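Local coordinates for erythrocyte membrane protein 1 (Plasmodium falciparum, PDB 2XU0), which probably binds host cell-surface receptors through its Duffy-binding-like domains, this chain being the N-terminal segment and first such domain, tied to rosetting, at residues Glu322-Lys327 and Ile452-Pro457; Lys379-Ile384 and Phe461-Tyr466. The protein carries 10 engineered substitutions. One frame throughout, in Å; residues are numbered along the deposited sequence.

Interaction 1: Glu322-Lys327 and Ile452-Pro457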
ATOM      1  N   GLU A 322       3.631  -6.123   0.932  1.00 25.89           N
ATOM      2  CA  GLU A 322       3.930  -6.595  -0.426  1.00 25.46           C
ATOM      3  C   GLU A 322       5.293  -7.211  -0.506  1.00 31.51           C
ATOM      4  O   GLU A 322       5.459  -8.158  -1.264  1.00 32.93           O
ATOM      5  CB  GLU A 322       3.769  -5.468  -1.464  1.00 26.09           C
ATOM      6  CG  GLU A 322       2.310  -5.121  -1.692  1.00 34.04           C
ATOM      7  CD  GLU A 322       1.524  -6.218  -2.390  1.00 56.24           C
ATOM      8  OE1 GLU A 322       1.636  -6.315  -3.635  1.00 44.66           O
ATOM      9  OE2 GLU A 322       0.861  -7.023  -1.691  1.00 44.19           O
ATOM     10  N   PHE A 323       6.274  -6.708   0.294  1.00 29.19           N
ATOM     11  CA  PHE A 323       7.626  -7.276   0.372  1.00 28.66           C
ATOM     12  C   PHE A 323       7.505  -8.697   0.945  1.00 33.56           C
ATOM     13  O   PHE A 323       8.045  -9.642   0.367  1.00 34.36           O
ATOM     14  CB  PHE A 323       8.578  -6.404   1.278  1.00 29.95           C
ATOM     15  CG  PHE A 323       9.812  -7.142   1.773  1.00 30.99           C
ATOM     16  CD1 PHE A 323      10.829  -7.513   0.887  1.00 32.68           C
ATOM     17  CD2 PHE A 323       9.905  -7.572   3.093  1.00 31.97           C
ATOM     18  CE1 PHE A 323      11.925  -8.265   1.329  1.00 32.19           C
ATOM     19  CE2 PHE A 323      11.015  -8.310   3.536  1.00 33.27           C
ATOM     20  CZ  PHE A 323      12.006  -8.662   2.646  1.00 31.67           C
ATOM     21  N   CYS A 324       6.823  -8.844   2.102  1.00 27.78           N
ATOM     22  CA  CYS A 324       6.651 -10.144   2.779  1.00 27.58           C
ATOM     23  C   CYS A 324       5.866 -11.133   1.901  1.00 34.74           C
ATOM     24  O   CYS A 324       6.205 -12.321   1.857  1.00 35.66           O
ATOM     25  CB  CYS A 324       5.973  -9.949   4.128  1.00 27.76           C
ATOM     26  SG  CYS A 324       6.984  -9.078   5.354  0.75 31.58           S
ATOM     27  N   ARG A 325       4.822 -10.647   1.219  1.00 32.55           N
ATOM     28  CA  ARG A 325       3.982 -11.474   0.347  1.00 32.99           C
ATOM     29  C   ARG A 325       4.823 -12.006  -0.817  1.00 37.78           C
ATOM     30  O   ARG A 325       4.897 -13.214  -0.974  1.00 36.57           O
ATOM     31  CB  ARG A 325       2.756 -10.704  -0.146  1.00 29.08           C
ATOM     32  CG  ARG A 325       1.886 -11.502  -1.135  1.00 29.70           C
ATOM     33  CD  ARG A 325       0.707 -10.693  -1.639  1.00 29.38           C
ATOM     34  NE  ARG A 325       1.083  -9.712  -2.661  1.00 32.14           N
ATOM     35  CZ  ARG A 325       1.223  -9.979  -3.960  1.00 42.36           C
ATOM     36  NH1 ARG A 325       1.050 -11.211  -4.414  1.00 40.99           N
ATOM     37  NH2 ARG A 325       1.556  -9.019  -4.806  1.00 31.05           N
ATOM     38  N   ILE A 326       5.501 -11.102  -1.568  1.00 35.49           N
ATOM     39  CA  ILE A 326       6.383 -11.419  -2.693  1.00 34.19           C
ATOM     40  C   ILE A 326       7.577 -12.288  -2.284  1.00 39.09           C
ATOM     41  O   ILE A 326       7.946 -13.181  -3.047  1.00 39.67           O
ATOM     42  CB  ILE A 326       6.782 -10.152  -3.532  1.00 35.58           C
ATOM     43  CG1 ILE A 326       5.548  -9.424  -4.158  1.00 35.23           C
ATOM     44  CG2 ILE A 326       7.836 -10.439  -4.593  1.00 33.97           C
ATOM     45  CD1 ILE A 326       4.601 -10.328  -4.927  1.00 52.67           C
ATOM     46  N   LYS A 327       8.179 -12.033  -1.110  1.00 34.72           N
ATOM     47  CA  LYS A 327       9.300 -12.820  -0.598  1.00 34.98           C
ATOM     48  C   LYS A 327       8.927 -14.312  -0.513  1.00 41.76           C
ATOM     49  O   LYS A 327       9.741 -15.166  -0.882  1.00 41.77           O
ATOM     50  CB  LYS A 327       9.787 -12.300   0.773  1.00 36.27           C
ATOM     51  CG  LYS A 327      11.016 -13.035   1.314  1.00 37.00           C
ATOM     52  CD  LYS A 327      11.440 -12.498   2.686  1.00 39.05           C
ATOM     53  CE  LYS A 327      12.625 -13.270   3.193  1.00 41.79           C
ATOM     54  NZ  LYS A 327      13.112 -12.769   4.504  1.00 47.64           N
ATOM     55  N   ILE A 452      10.092 -12.631   9.932  1.00 44.85           N
ATOM     56  CA  ILE A 452      10.338 -11.263   9.500  1.00 40.57           C
ATOM     57  C   ILE A 452      10.557 -10.388  10.725  1.00 40.70           C
ATOM     58  O   ILE A 452       9.730 -10.405  11.642  1.00 41.06           O
ATOM     59  CB  ILE A 452       9.164 -10.744   8.630  1.00 41.78           C
ATOM     60  CG1 ILE A 452       8.980 -11.576   7.315  1.00 42.18           C
ATOM     61  CG2 ILE A 452       9.283  -9.250   8.374  1.00 39.33           C
ATOM     62  CD1 ILE A 452      10.084 -11.454   6.195  1.00 46.08           C
ATOM     63  N   ASP A 453      11.685  -9.641  10.749  1.00 32.60           N
ATOM     64  CA  ASP A 453      12.016  -8.700  11.822  1.00 29.05           C
ATOM     65  C   ASP A 453      12.767  -7.545  11.215  1.00 33.08           C
ATOM     66  O   ASP A 453      13.985  -7.639  10.970  1.00 33.92           O
ATOM     67  CB  ASP A 453      12.780  -9.359  12.986  1.00 28.98           C
ATOM     68  CG  ASP A 453      13.010  -8.461  14.208  1.00 34.22           C
ATOM     69  OD1 ASP A 453      12.561  -7.297  14.193  1.00 34.53           O
ATOM     70  OD2 ASP A 453      13.613  -8.933  15.181  1.00 44.93           O
ATOM     71  N   PHE A 454      12.030  -6.451  10.959  1.00 27.64           N
ATOM     72  CA  PHE A 454      12.547  -5.219  10.373  1.00 26.55           C
ATOM     73  C   PHE A 454      13.573  -4.524  11.270  1.00 33.53           C
ATOM     74  O   PHE A 454      14.355  -3.703  10.769  1.00 33.32           O
ATOM     75  CB  PHE A 454      11.430  -4.298   9.882  1.00 26.44           C
ATOM     76  CG  PHE A 454      10.674  -4.905   8.706  1.00 27.95           C
ATOM     77  CD1 PHE A 454      11.300  -5.092   7.472  1.00 28.86           C
ATOM     78  CD2 PHE A 454       9.345  -5.299   8.841  1.00 27.83           C
ATOM     79  CE1 PHE A 454      10.603  -5.654   6.386  1.00 29.73           C
ATOM     80  CE2 PHE A 454       8.656  -5.884   7.774  1.00 30.17           C
ATOM     81  CZ  PHE A 454       9.284  -6.051   6.551  1.00 29.68           C
ATOM     82  N   ASN A 455      13.581  -4.876  12.588  1.00 29.06           N
ATOM     83  CA  ASN A 455      14.561  -4.378  13.552  1.00 29.61           C
ATOM     84  C   ASN A 455      15.877  -5.183  13.457  1.00 33.86           C
ATOM     85  O   ASN A 455      16.839  -4.836  14.110  1.00 34.83           O
ATOM     86  CB  ASN A 455      14.005  -4.396  14.984  1.00 29.90           C
ATOM     87  CG  ASN A 455      12.948  -3.367  15.240  1.00 36.79           C
ATOM     88  OD1 ASN A 455      11.850  -3.655  15.745  1.00 38.15           O
ATOM     89  ND2 ASN A 455      13.221  -2.152  14.850  1.00 29.71           N
ATOM     90  N   LYS A 456      15.917  -6.237  12.634  1.00 31.52           N
ATOM     91  CA  LYS A 456      17.115  -7.044  12.399  1.00 31.64           C
ATOM     92  C   LYS A 456      17.272  -7.179  10.878  1.00 35.73           C
ATOM     93  O   LYS A 456      16.954  -8.230  10.317  1.00 36.50           O
ATOM     94  CB  LYS A 456      17.009  -8.427  13.114  1.00 33.93           C
ATOM     95  CG  LYS A 456      17.118  -8.318  14.630  0.50 42.03           C
ATOM     96  CD  LYS A 456      17.375  -9.662  15.290  0.50 52.56           C
ATOM     97  CE  LYS A 456      17.733  -9.526  16.756  0.50 68.09           C
ATOM     98  NZ  LYS A 456      19.072  -8.900  16.963  0.50 80.18           N
ATOM     99  N   PRO A 457      17.682  -6.098  10.174  1.00 31.95           N
ATOM    100  CA  PRO A 457      17.748  -6.162   8.708  1.00 31.79           C
ATOM    101  C   PRO A 457      18.604  -7.291   8.149  1.00 35.85           C
ATOM    102  O   PRO A 457      18.221  -7.910   7.160  1.00 33.35           O
ATOM    103  CB  PRO A 457      18.247  -4.769   8.306  1.00 33.19           C
ATOM    104  CG  PRO A 457      17.851  -3.890   9.437  1.00 37.49           C
ATOM    105  CD  PRO A 457      18.056  -4.758  10.659  1.00 32.85           C
TER

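Interaction 2: Lys379-Ile384 and Phe461-Tyr466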
ATOM      1  N   LYS A 379      19.553 -14.209  -8.763  1.00 39.52           N
ATOM      2  CA  LYS A 379      18.349 -13.441  -9.041  1.00 40.49           C
ATOM      3  C   LYS A 379      17.592 -13.029  -7.746  1.00 43.89           C
ATOM      4  O   LYS A 379      17.152 -11.873  -7.626  1.00 42.67           O
ATOM      5  CB  LYS A 379      17.412 -14.240  -9.953  1.00 45.02           C
ATOM      6  CG  LYS A 379      17.529 -13.904 -11.436  1.00 64.81           C
ATOM      7  CD  LYS A 379      16.819 -14.949 -12.309  1.00 76.43           C
ATOM      8  CE  LYS A 379      15.373 -14.608 -12.602  1.00 93.18           C
ATOM      9  NZ  LYS A 379      14.682 -15.717 -13.313  1.00104.07           N
ATOM     10  N   TYR A 380      17.435 -13.971  -6.801  1.00 38.47           N
ATOM     11  CA  TYR A 380      16.771 -13.718  -5.518  1.00 37.14           C
ATOM     12  C   TYR A 380      17.597 -12.704  -4.717  1.00 39.36           C
ATOM     13  O   TYR A 380      17.034 -11.780  -4.146  1.00 38.60           O
ATOM     14  CB  TYR A 380      16.605 -15.023  -4.698  1.00 37.33           C
ATOM     15  CG  TYR A 380      15.971 -14.799  -3.342  1.00 37.36           C
ATOM     16  CD1 TYR A 380      14.598 -14.589  -3.217  1.00 38.46           C
ATOM     17  CD2 TYR A 380      16.748 -14.724  -2.191  1.00 37.90           C
ATOM     18  CE1 TYR A 380      14.010 -14.337  -1.974  1.00 36.70           C
ATOM     19  CE2 TYR A 380      16.170 -14.488  -0.940  1.00 38.32           C
ATOM     20  CZ  TYR A 380      14.802 -14.279  -0.840  1.00 42.53           C
ATOM     21  OH  TYR A 380      14.226 -14.047   0.385  1.00 43.87           O
ATOM     22  N   ASN A 381      18.914 -12.863  -4.685  1.00 36.45           N
ATOM     23  CA  ASN A 381      19.757 -11.918  -3.945  1.00 37.81           C
ATOM     24  C   ASN A 381      19.702 -10.503  -4.540  1.00 42.68           C
ATOM     25  O   ASN A 381      19.792  -9.558  -3.764  1.00 42.18           O
ATOM     26  CB  ASN A 381      21.210 -12.388  -3.855  1.00 41.74           C
ATOM     27  CG  ASN A 381      21.422 -13.681  -3.115  1.00 62.03           C
ATOM     28  OD1 ASN A 381      20.574 -14.149  -2.346  1.00 49.77           O
ATOM     29  ND2 ASN A 381      22.570 -14.298  -3.354  1.00 54.15           N
ATOM     30  N   GLU A 382      19.540 -10.344  -5.880  1.00 38.92           N
ATOM     31  CA  GLU A 382      19.468  -8.984  -6.443  1.00 38.75           C
ATOM     32  C   GLU A 382      18.188  -8.267  -5.981  1.00 41.92           C
ATOM     33  O   GLU A 382      18.249  -7.089  -5.591  1.00 40.76           O
ATOM     34  CB  GLU A 382      19.659  -8.901  -7.969  1.00 39.86           C
ATOM     35  CG  GLU A 382      18.572  -9.427  -8.888  0.50 51.82           C
ATOM     36  CD  GLU A 382      18.823  -9.131 -10.357  0.50 66.47           C
ATOM     37  OE1 GLU A 382      18.167  -9.769 -11.212  0.50 50.86           O
ATOM     38  OE2 GLU A 382      19.679  -8.265 -10.655  0.50 52.51           O
ATOM     39  N   TRP A 383      17.044  -9.007  -5.978  1.00 36.12           N
ATOM     40  CA  TRP A 383      15.769  -8.469  -5.500  1.00 34.41           C
ATOM     41  C   TRP A 383      15.874  -8.072  -4.038  1.00 34.39           C
ATOM     42  O   TRP A 383      15.476  -6.970  -3.711  1.00 34.16           O
ATOM     43  CB  TRP A 383      14.632  -9.467  -5.715  1.00 32.81           C
ATOM     44  CG  TRP A 383      13.306  -8.985  -5.206  1.00 33.40           C
ATOM     45  CD1 TRP A 383      12.443  -8.128  -5.826  1.00 35.92           C
ATOM     46  CD2 TRP A 383      12.677  -9.377  -3.983  1.00 32.81           C
ATOM     47  NE1 TRP A 383      11.323  -7.945  -5.051  1.00 34.14           N
ATOM     48  CE2 TRP A 383      11.428  -8.724  -3.926  1.00 35.75           C
ATOM     49  CE3 TRP A 383      13.020 -10.274  -2.954  1.00 34.26           C
ATOM     50  CZ2 TRP A 383      10.558  -8.870  -2.837  1.00 35.21           C
ATOM     51  CZ3 TRP A 383      12.139 -10.447  -1.895  1.00 35.13           C
ATOM     52  CH2 TRP A 383      10.929  -9.747  -1.842  1.00 35.56           C
ATOM     53  N   ILE A 384      16.441  -8.947  -3.175  1.00 31.85           N
ATOM     54  CA  ILE A 384      16.570  -8.717  -1.733  1.00 34.46           C
ATOM     55  C   ILE A 384      17.438  -7.497  -1.451  1.00 38.04           C
ATOM     56  O   ILE A 384      17.171  -6.756  -0.501  1.00 37.93           O
ATOM     57  CB  ILE A 384      17.058 -10.016  -1.004  1.00 38.86           C
ATOM     58  CG1 ILE A 384      15.890 -10.928  -0.657  1.00 39.71           C
ATOM     59  CG2 ILE A 384      17.955  -9.751   0.235  1.00 42.87           C
ATOM     60  CD1 ILE A 384      14.870 -10.480   0.517  1.00 40.70           C
ATOM     61  N   PHE A 461      16.726  -9.468   5.433  1.00 28.28           N
ATOM     62  CA  PHE A 461      17.148  -9.292   4.060  1.00 28.29           C
ATOM     63  C   PHE A 461      18.416 -10.116   3.793  1.00 37.72           C
ATOM     64  O   PHE A 461      19.383  -9.619   3.241  1.00 40.40           O
ATOM     65  CB  PHE A 461      17.302  -7.789   3.708  1.00 28.95           C
ATOM     66  CG  PHE A 461      16.079  -6.940   3.967  1.00 29.20           C
ATOM     67  CD1 PHE A 461      15.132  -6.733   2.970  1.00 32.18           C
ATOM     68  CD2 PHE A 461      15.874  -6.347   5.212  1.00 30.27           C
ATOM     69  CE1 PHE A 461      14.025  -5.908   3.198  1.00 32.05           C
ATOM     70  CE2 PHE A 461      14.774  -5.516   5.438  1.00 32.40           C
ATOM     71  CZ  PHE A 461      13.852  -5.309   4.436  1.00 30.68           C
ATOM     72  N   SER A 462      18.409 -11.379   4.217  1.00 36.39           N
ATOM     73  CA  SER A 462      19.536 -12.298   4.034  1.00 36.10           C
ATOM     74  C   SER A 462      19.326 -13.139   2.784  1.00 40.27           C
ATOM     75  O   SER A 462      18.245 -13.124   2.203  1.00 38.22           O
ATOM     76  CB  SER A 462      19.620 -13.235   5.239  1.00 40.02           C
ATOM     77  OG  SER A 462      18.414 -13.970   5.398  1.00 47.55           O
ATOM     78  N   ILE A 463      20.337 -13.955   2.427  1.00 41.32           N
ATOM     79  CA  ILE A 463      20.249 -14.933   1.343  1.00 42.25           C
ATOM     80  C   ILE A 463      19.258 -16.006   1.831  1.00 46.16           C
ATOM     81  O   ILE A 463      19.092 -16.180   3.054  1.00 45.36           O
ATOM     82  CB  ILE A 463      21.637 -15.585   1.010  1.00 46.55           C
ATOM     83  CG1 ILE A 463      22.252 -16.309   2.242  1.00 48.03           C
ATOM     84  CG2 ILE A 463      22.621 -14.595   0.354  1.00 46.91           C
ATOM     85  CD1 ILE A 463      22.830 -17.659   1.936  1.00 60.93           C
ATOM     86  N   SER A 464      18.589 -16.703   0.904  1.00 42.19           N
ATOM     87  CA  SER A 464      17.670 -17.787   1.273  1.00 42.34           C
ATOM     88  C   SER A 464      18.485 -18.919   1.913  1.00 46.62           C
ATOM     89  O   SER A 464      19.637 -19.135   1.526  1.00 45.77           O
ATOM     90  CB  SER A 464      16.977 -18.346   0.030  1.00 45.27           C
ATOM     91  OG  SER A 464      16.277 -19.538   0.357  1.00 50.58           O
ATOM     92  N   GLU A 465      17.879 -19.663   2.853  1.00 43.48           N
ATOM     93  CA  GLU A 465      18.522 -20.822   3.491  1.00 42.89           C
ATOM     94  C   GLU A 465      18.911 -21.890   2.448  1.00 43.78           C
ATOM     95  O   GLU A 465      19.894 -22.588   2.639  1.00 43.67           O
ATOM     96  CB  GLU A 465      17.630 -21.434   4.596  1.00 44.32           C
ATOM     97  CG  GLU A 465      16.360 -22.124   4.108  1.00 55.46           C
ATOM     98  CD  GLU A 465      15.682 -23.030   5.119  1.00 78.30           C
ATOM     99  OE1 GLU A 465      16.350 -23.945   5.656  1.00 79.27           O
ATOM    100  OE2 GLU A 465      14.465 -22.849   5.343  1.00 75.24           O
ATOM    101  N   TYR A 466      18.142 -21.989   1.352  1.00 40.15           N
ATOM    102  CA  TYR A 466      18.357 -22.930   0.244  1.00 40.26           C
ATOM    103  C   TYR A 466      19.594 -22.598  -0.584  1.00 45.75           C
ATOM    104  O   TYR A 466      20.049 -23.432  -1.356  1.00 46.42           O
ATOM    105  CB  TYR A 466      17.090 -23.036  -0.630  1.00 40.41           C
ATOM    106  CG  TYR A 466      15.866 -23.379   0.188  1.00 42.96           C
ATOM    107  CD1 TYR A 466      15.794 -24.575   0.903  1.00 45.73           C
ATOM    108  CD2 TYR A 466      14.819 -22.472   0.330  1.00 43.46           C
ATOM    109  CE1 TYR A 466      14.707 -24.865   1.728  1.00 45.89           C
ATOM    110  CE2 TYR A 466      13.718 -22.756   1.139  1.00 44.50           C
ATOM    111  CZ  TYR A 466      13.669 -23.954   1.840  1.00 50.73           C
ATOM    112  OH  TYR A 466      12.581 -24.261   2.624  1.00 49.42           O
TER
HETATM  113  O   HOH W   1      15.889 -14.150   2.628  1.00 45.10           O
HETATM  114  O   HOH W   2      19.686 -16.258  -1.601  1.00 42.42           O

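Interaction 1: Glu322-Lys327 and Ile452-Pro457
Cys324 SG packs against the branched side chain of Ile452, with Ile452 CG1 and CG2 both 3.8 Å from the sulfur. The same sulfur lies 4.0 Å from Phe454 CZ. It makes an oblique sulfur-aromatic contact, 71° off the Phe454 ring normal. Phe323 completes the tight part. Its CG is anti to the backbone N (chi1 161°), and the side chains of Phe323 and Phe454 pass each other with opposed headings. Phe323 CD2 meets the edge of the Phe454 ring, 3.8 Å from Phe454 CZ. All four residues are buried.

Lys327, partly exposed, forms the more open margin and adds little buried area. Its extended chain meets Ile452 tip to tip, Lys327 NZ 3.7 Å from Ile452 CD1. The ammonium group itself is hydrogen-bonded to Thr460 O. On the loop's more exposed side, Asp453 OD1 accepts from Asn455 N at 3.1 Å. This is an Asx turn within the type I beta turn Asp453-Lys456.

The disulfide Cys324-Cys442 ties helix 311-338 to helix 440-443, and the loop packs beside this link in the C-terminal subdomain. Helix 429-437 touches Phe454 through Leu433 and Leu436, and helix 371-407 touches Phe323 through Ile384 and Lys387.

Interaction 2: Lys379-Ile384 and Phe461-Tyr466
Ile384 CG2 presses against the backbone of Phe461, 3.3 Å from Phe461 O and 4.0 Å from Phe461 CB. One helical turn earlier, Tyr380 CE2 lies 4.0 Å from Ser462 O, which sits at the ring edge. The same carbon is 3.8 Å from Ser464 N, which the ring meets obliquely. The Asn381 and Ile463 side chains lie alongside one another with the same heading. Ile463 CG2 touches the amide at Asn381 OD1, 3.4 Å away.

Water adds a polar link across the contact. One water, in the plane of the Tyr380 ring, is hydrogen-bonded to Tyr380 OH and donates to Ser462 O at 2.6 Å. A second accepts from Ser464 N at 2.8 Å. Its approach to Asn381 OD1 is unusually short, so that leg is doubtful. Residues 461-466 lie as a loop against helix 371-407 in the C-terminal subdomain of the Duffy-binding-like domain.

Further out, Ser464 OG is anti to its backbone N (chi1 170°) and accepts from Tyr466 N at 3.2 Å. This ST turn leads into the 3-10 segment. Ser462 OG is hydrogen-bonded to Lys459 O, back in helix 457-460. Tyr380 also touches Ile331 and Val334 of helix 311-338. Phe461 packs its ring against Phe391.

Overall arrangement
Interactions 1 and 2 lie in the same C-terminal subdomain, their centres about 12 Å apart. Their segments alternate along the chain. Each sets a long helix, 311-338 or 371-407, against a loop flanking the short helix 457-460. Interaction 1 is the more buried and meets through sulfur, aromatic and aliphatic groups. Interaction 2 is farther from the chain centre, only partly buried, and uses water to join polar groups. The two touch directly: Phe323 CZ is 3.5 Å from Phe461 CE1, and Phe323 CD1 is 3.5 Å from Trp383 CH2. Ile326 also packs on Trp383, and Lys327 on Tyr380, so the two long helices also pack against each other here.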